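Local coordinates for DNA protection during starvation protein (Agrobacterium tumefaciens, PDB 1O9R) that protects DNA from oxidative damage without binding it, oxidising ferrous iron and storing it as ferric mineral inside a hollow dodecamer, at residues F58-Q61 against L62-G66; L147-S150 against L151-L154. All coordinates share one frame; numbering follows the deposited sequence.

Contact 1 of 2, residues F58-Q61 against L62-G66; sequences FRTQ and LDNHG
With chi1 at 172°, R59 sends CG opposite its backbone N, and a bend at chi2 (64°) turns the chain along the helix toward D63, one turn further on. D63 takes the other course, its carboxylate held beside its own backbone N and facing back toward R59. NE of R59 then reaches OD2 of D63 at 2.9 Å, a salt bridge that is also a slightly bent hydrogen bond. The approach is on the syn side of OD2, somewhat out of the carboxylate plane, and the two flat groups stand 78° apart, so one N-H carries the direct link instead of a paired, coplanar one. A water completes the bridge, accepting from R59 NH1 at 2.9 Å and donating to D63 OD1 at 2.7 Å. NH2 of R59 bonds A33 O on helix 12-42, which gives the guanidinium a third tether. In the backbone of the same turn, D63 N donates to R59 O at 2.8 Å. R59 packs on D63 of a neighbouring subunit, and D63 on R59 of that subunit. The arrangement is an i to i+4 Arg-Asp salt bridge in the ferritin-like four-helix bundle, with the R59 side chain about 7 Å from that of H40, an iron ligand of the ferroxidase centre.

Contact 2 of 2, residues L147-S150 against L151-L154; sequences LDKS and LWFL
K149 and F153, one helical turn apart, lie side by side and point the same way, and their torsions account for it. K149 is extended throughout, with CG opposite the backbone N (chi1 177°) and the later torsions also close to anti, so its methylenes run straight out from the helix. F153 holds its ring beside its own backbone N (chi1 -85°), tipped back toward the lysine. The side chains come closest at K149 CE and F153 CZ, 3.4 Å apart; nearer the root, K149 CG lies over one face of the ring, displaced toward its rim. W152 comes in across the lysine chain, and its CE3 is 4.0 Å from K149 CG. The two aromatic rings meet as well: F153 CD2 sits 3.7 Å above the indole plane of W152 near its rim, while W152 CH2 lies at the edge of the phenyl ring. Aliphatic lysine carbons thus join both aromatics in one nonpolar cluster, and the ammonium is carried beyond it to a salt bridge with E71 of a neighbouring subunit, an iron ligand; a bound ferric ion lies about 5 Å from the K149 side chain. On another side of the helix, S150 turns OG back to D146 O, a bond to its own preceding turn. The backbone is regular, F153 N reaching K149 O at 2.9 Å and L154 N reaching S150 O at 3.0 Å. F153 further meets the rings of F48 and H52 of another neighbouring subunit. Within the chain, L147 and L154 of helix 134-156 pack on helix 103-130, and S150 and F153 pack on helix 48-75, so this stretch joins the bundle core to subunit interfaces.

Overall arrangement
Contact 1 comes first along the chain, on helix 48-75, and contact 2 follows on helix 134-156; both belong to the ferritin-like domain. Their centres are 13 Å apart, yet the two helices touch, F58 CE2 lying 3.5 Å from S150 OG. The same phenyl ring also packs on the other half of contact 2, with F58 CZ at 3.9 Å from F153 CB. Contact 1 reaches one neighbouring subunit and contact 2 two. Because the ferroxidase centres lie at interfaces between two-fold related subunits, helices that pack within the chain and also reach other subunits border the places where iron is bound. A bound ferric ion lies about 8 Å from the N64 side chain.

Contact 1 of 2, residues F58-Q61 against L62-G66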
ATOM      1  N   PHE A  58      -6.757 -21.494   4.023  1.00 12.96           N
ATOM      2  CA  PHE A  58      -6.221 -22.545   4.879  1.00 12.96           C
ATOM      3  C   PHE A  58      -4.923 -23.049   4.304  1.00 12.62           C
ATOM      4  O   PHE A  58      -3.977 -23.340   5.076  1.00 13.83           O
ATOM      5  CB  PHE A  58      -7.215 -23.717   4.899  1.00 13.70           C
ATOM      6  CG  PHE A  58      -8.480 -23.453   5.668  1.00 13.49           C
ATOM      7  CD1 PHE A  58      -9.388 -24.519   5.675  1.00 15.16           C
ATOM      8  CD2 PHE A  58      -8.721 -22.276   6.373  1.00 14.45           C
ATOM      9  CE1 PHE A  58     -10.592 -24.333   6.354  1.00 14.93           C
ATOM     10  CE2 PHE A  58      -9.918 -22.166   7.068  1.00 16.55           C
ATOM     11  CZ  PHE A  58     -10.827 -23.187   7.046  1.00 16.56           C
ATOM     12  N   ARG A  59      -4.774 -23.160   2.982  1.00 12.83           N
ATOM     13  CA  ARG A  59      -3.543 -23.635   2.390  1.00 11.76           C
ATOM     14  C   ARG A  59      -2.373 -22.708   2.733  1.00 12.78           C
ATOM     15  O   ARG A  59      -1.307 -23.177   3.140  1.00 13.45           O
ATOM     16  CB  ARG A  59      -3.673 -23.905   0.897  1.00 12.87           C
ATOM     17  CG  ARG A  59      -2.322 -24.207   0.237  1.00 14.37           C
ATOM     18  CD  ARG A  59      -1.671 -25.527   0.768  1.00 13.22           C
ATOM     19  NE  ARG A  59      -0.426 -25.663   0.022  1.00 12.56           N
ATOM     20  CZ  ARG A  59      -0.251 -26.370  -1.110  1.00 13.79           C
ATOM     21  NH1 ARG A  59       0.906 -26.218  -1.817  1.00 16.44           N
ATOM     22  NH2 ARG A  59      -1.160 -27.228  -1.533  1.00 14.46           N
ATOM     23  N   THR A  60      -2.626 -21.402   2.657  1.00 13.87           N
ATOM     24  CA  THR A  60      -1.553 -20.421   2.999  1.00 14.61           C
ATOM     25  C   THR A  60      -1.164 -20.638   4.456  1.00 15.07           C
ATOM     26  O   THR A  60       0.036 -20.622   4.778  1.00 14.78           O
ATOM     27  CB  THR A  60      -2.142 -18.986   2.848  1.00 15.97           C
ATOM     28  OG1 THR A  60      -2.333 -18.854   1.416  1.00 16.80           O
ATOM     29  CG2 THR A  60      -1.049 -17.995   3.291  1.00 17.36           C
ATOM     30  N   GLN A  61      -2.127 -20.835   5.368  1.00 14.05           N
ATOM     31  CA  GLN A  61      -1.716 -21.025   6.764  1.00 13.15           C
ATOM     32  C   GLN A  61      -0.949 -22.299   7.009  1.00 13.46           C
ATOM     33  O   GLN A  61       0.006 -22.338   7.774  1.00 14.05           O
ATOM     34  CB  GLN A  61      -2.990 -21.032   7.644  1.00 16.44           C
ATOM     35  CG  GLN A  61      -3.711 -19.704   7.616  1.00 19.82           C
ATOM     36  CD  GLN A  61      -5.046 -19.734   8.334  1.00 23.82           C
ATOM     37  OE1 GLN A  61      -5.481 -20.710   8.935  1.00 22.66           O
ATOM     38  NE2 GLN A  61      -5.757 -18.608   8.244  1.00 27.51           N
ATOM     39  N   LEU A  62      -1.335 -23.399   6.320  1.00 13.05           N
ATOM     40  CA  LEU A  62      -0.623 -24.669   6.466  1.00 12.19           C
ATOM     41  C   LEU A  62       0.773 -24.519   5.884  1.00 13.64           C
ATOM     42  O   LEU A  62       1.751 -25.084   6.404  1.00 13.70           O
ATOM     43  CB  LEU A  62      -1.389 -25.778   5.700  1.00 13.12           C
ATOM     44  CG  LEU A  62      -2.705 -26.201   6.356  1.00 12.16           C
ATOM     45  CD1 LEU A  62      -3.493 -27.163   5.453  1.00 14.85           C
ATOM     46  CD2 LEU A  62      -2.465 -26.848   7.737  1.00 15.18           C
ATOM     47  N   ASP A  63       0.925 -23.748   4.801  1.00 13.62           N
ATOM     48  CA  ASP A  63       2.283 -23.523   4.295  1.00 13.87           C
ATOM     49  C   ASP A  63       3.119 -22.807   5.337  1.00 13.88           C
ATOM     50  O   ASP A  63       4.330 -23.174   5.509  1.00 14.58           O
ATOM     51  CB  ASP A  63       2.220 -22.616   3.047  1.00 13.84           C
ATOM     52  CG  ASP A  63       1.600 -23.260   1.829  1.00 17.57           C
ATOM     53  OD1 ASP A  63       1.252 -22.437   0.921  1.00 17.22           O
ATOM     54  OD2 ASP A  63       1.495 -24.498   1.780  1.00 16.63           O
ATOM     55  N   ASN A  64       2.575 -21.827   6.005  1.00 12.92           N
ATOM     56  CA  ASN A  64       3.363 -21.044   6.952  1.00 13.54           C
ATOM     57  C   ASN A  64       3.681 -21.863   8.209  1.00 13.19           C
ATOM     58  O   ASN A  64       4.854 -21.859   8.632  1.00 13.22           O
ATOM     59  CB  ASN A  64       2.554 -19.782   7.309  1.00 15.40           C
ATOM     60  CG  ASN A  64       2.589 -18.762   6.149  1.00 18.22           C
ATOM     61  OD1 ASN A  64       3.425 -18.827   5.235  1.00 22.32           O
ATOM     62  ND2 ASN A  64       1.600 -17.901   6.256  1.00 22.90           N
ATOM     63  N   HIS A  65       2.705 -22.641   8.717  1.00 13.53           N
ATOM     64  CA  HIS A  65       3.050 -23.486   9.870  1.00 13.92           C
ATOM     65  C   HIS A  65       4.028 -24.592   9.510  1.00 14.51           C
ATOM     66  O   HIS A  65       4.880 -24.927  10.326  1.00 14.56           O
ATOM     67  CB  HIS A  65       1.772 -24.023  10.535  1.00 15.63           C
ATOM     68  CG  HIS A  65       1.028 -22.901  11.183  1.00 14.94           C
ATOM     69  ND1 HIS A  65       1.562 -22.153  12.194  1.00 14.52           N
ATOM     70  CD2 HIS A  65      -0.206 -22.407  10.969  1.00 15.84           C
ATOM     71  CE1 HIS A  65       0.677 -21.227  12.541  1.00 13.48           C
ATOM     72  NE2 HIS A  65      -0.421 -21.347  11.810  1.00 16.04           N
ATOM     73  N   GLY A  66       3.832 -25.215   8.346  1.00 12.93           N
ATOM     74  CA  GLY A  66       4.763 -26.274   7.951  1.00 13.91           C
ATOM     75  C   GLY A  66       6.169 -25.713   7.790  1.00 13.28           C
ATOM     76  O   GLY A  66       7.172 -26.307   8.230  1.00 14.15           O
TER
HETATM   77  O   HOH W   1       2.343 -23.768  -1.206  1.00 18.91           O

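Contact 2 of 2, residues L147-S150 against L151-L154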
ATOM      1  N   LEU A 147      -5.255 -24.287  13.417  1.00 12.61           N
ATOM      2  CA  LEU A 147      -5.926 -25.565  13.045  1.00 12.05           C
ATOM      3  C   LEU A 147      -7.258 -25.630  13.730  1.00 12.61           C
ATOM      4  O   LEU A 147      -8.214 -26.151  13.092  1.00 13.67           O
ATOM      5  CB  LEU A 147      -5.035 -26.746  13.448  1.00 13.65           C
ATOM      6  CG  LEU A 147      -3.920 -26.985  12.406  1.00 16.37           C
ATOM      7  CD1 LEU A 147      -2.731 -27.667  13.075  1.00 17.67           C
ATOM      8  CD2 LEU A 147      -4.549 -27.781  11.247  1.00 18.70           C
ATOM      9  N   ASP A 148      -7.360 -25.287  15.010  1.00 13.03           N
ATOM     10  CA  ASP A 148      -8.651 -25.401  15.688  1.00 12.59           C
ATOM     11  C   ASP A 148      -9.669 -24.457  15.114  1.00 12.20           C
ATOM     12  O   ASP A 148     -10.854 -24.804  15.080  1.00 14.02           O
ATOM     13  CB  ASP A 148      -8.477 -25.160  17.218  1.00 12.81           C
ATOM     14  CG  ASP A 148      -7.936 -26.374  17.943  1.00 13.34           C
ATOM     15  OD1 ASP A 148      -7.872 -26.225  19.205  1.00 14.74           O
ATOM     16  OD2 ASP A 148      -7.587 -27.406  17.371  1.00 13.36           O
ATOM     17  N   LYS A 149      -9.228 -23.253  14.715  1.00 12.77           N
ATOM     18  CA  LYS A 149     -10.217 -22.337  14.079  1.00 12.54           C
ATOM     19  C   LYS A 149     -10.598 -22.871  12.692  1.00 12.26           C
ATOM     20  O   LYS A 149     -11.799 -22.726  12.390  1.00 14.20           O
ATOM     21  CB  LYS A 149      -9.568 -20.929  14.023  1.00 13.87           C
ATOM     22  CG  LYS A 149     -10.461 -19.925  13.331  1.00 15.61           C
ATOM     23  CD  LYS A 149      -9.914 -18.492  13.481  1.00 17.88           C
ATOM     24  CE  LYS A 149     -10.827 -17.559  12.672  1.00 19.62           C
ATOM     25  NZ  LYS A 149     -10.496 -16.137  13.048  1.00 25.08           N
ATOM     26  N   SER A 150      -9.648 -23.371  11.945  1.00 12.44           N
ATOM     27  CA  SER A 150     -10.010 -23.903  10.611  1.00 12.73           C
ATOM     28  C   SER A 150     -10.949 -25.099  10.717  1.00 15.25           C
ATOM     29  O   SER A 150     -11.920 -25.242   9.968  1.00 14.23           O
ATOM     30  CB  SER A 150      -8.767 -24.267   9.825  1.00 14.75           C
ATOM     31  OG  SER A 150      -7.881 -23.171   9.671  1.00 16.92           O
ATOM     32  N   LEU A 151     -10.720 -25.944  11.744  1.00 13.12           N
ATOM     33  CA  LEU A 151     -11.608 -27.089  11.957  1.00 13.46           C
ATOM     34  C   LEU A 151     -13.004 -26.615  12.287  1.00 13.47           C
ATOM     35  O   LEU A 151     -13.988 -27.158  11.736  1.00 13.88           O
ATOM     36  CB  LEU A 151     -10.990 -27.930  13.121  1.00 14.25           C
ATOM     37  CG  LEU A 151     -11.905 -29.132  13.535  1.00 14.65           C
ATOM     38  CD1 LEU A 151     -12.066 -30.141  12.410  1.00 14.22           C
ATOM     39  CD2 LEU A 151     -11.326 -29.752  14.803  1.00 16.05           C
ATOM     40  N   TRP A 152     -13.122 -25.606  13.150  1.00 14.19           N
ATOM     41  CA  TRP A 152     -14.446 -25.053  13.470  1.00 14.68           C
ATOM     42  C   TRP A 152     -15.052 -24.454  12.205  1.00 14.07           C
ATOM     43  O   TRP A 152     -16.234 -24.732  11.945  1.00 14.11           O
ATOM     44  CB  TRP A 152     -14.299 -23.988  14.557  1.00 14.51           C
ATOM     45  CG  TRP A 152     -15.392 -22.977  14.610  1.00 14.71           C
ATOM     46  CD1 TRP A 152     -16.757 -23.252  14.624  1.00 16.15           C
ATOM     47  CD2 TRP A 152     -15.290 -21.578  14.617  1.00 13.97           C
ATOM     48  NE1 TRP A 152     -17.491 -22.072  14.635  1.00 16.24           N
ATOM     49  CE2 TRP A 152     -16.604 -21.031  14.657  1.00 15.04           C
ATOM     50  CE3 TRP A 152     -14.188 -20.700  14.627  1.00 15.30           C
ATOM     51  CZ2 TRP A 152     -16.852 -19.665  14.660  1.00 16.39           C
ATOM     52  CZ3 TRP A 152     -14.459 -19.340  14.659  1.00 17.35           C
ATOM     53  CH2 TRP A 152     -15.784 -18.824  14.667  1.00 16.25           C
ATOM     54  N   PHE A 153     -14.320 -23.719  11.409  1.00 13.12           N
ATOM     55  CA  PHE A 153     -14.940 -23.182  10.168  1.00 13.17           C
ATOM     56  C   PHE A 153     -15.479 -24.301   9.291  1.00 13.18           C
ATOM     57  O   PHE A 153     -16.606 -24.145   8.742  1.00 15.57           O
ATOM     58  CB  PHE A 153     -13.877 -22.386   9.389  1.00 13.27           C
ATOM     59  CG  PHE A 153     -13.702 -20.956   9.817  1.00 14.94           C
ATOM     60  CD1 PHE A 153     -12.856 -20.146   9.056  1.00 18.01           C
ATOM     61  CD2 PHE A 153     -14.242 -20.375  10.934  1.00 15.82           C
ATOM     62  CE1 PHE A 153     -12.683 -18.785   9.310  1.00 21.19           C
ATOM     63  CE2 PHE A 153     -14.092 -19.041  11.247  1.00 17.20           C
ATOM     64  CZ  PHE A 153     -13.300 -18.241  10.447  1.00 18.47           C
ATOM     65  N   LEU A 154     -14.771 -25.406   9.148  1.00 13.37           N
ATOM     66  CA  LEU A 154     -15.291 -26.538   8.372  1.00 15.07           C
ATOM     67  C   LEU A 154     -16.539 -27.152   9.001  1.00 15.29           C
ATOM     68  O   LEU A 154     -17.584 -27.321   8.356  1.00 14.40           O
ATOM     69  CB  LEU A 154     -14.219 -27.621   8.203  1.00 13.13           C
ATOM     70  CG  LEU A 154     -13.001 -27.183   7.358  1.00 14.23           C
ATOM     71  CD1 LEU A 154     -11.873 -28.185   7.527  1.00 17.21           C
ATOM     72  CD2 LEU A 154     -13.432 -27.084   5.868  1.00 17.48           C
TER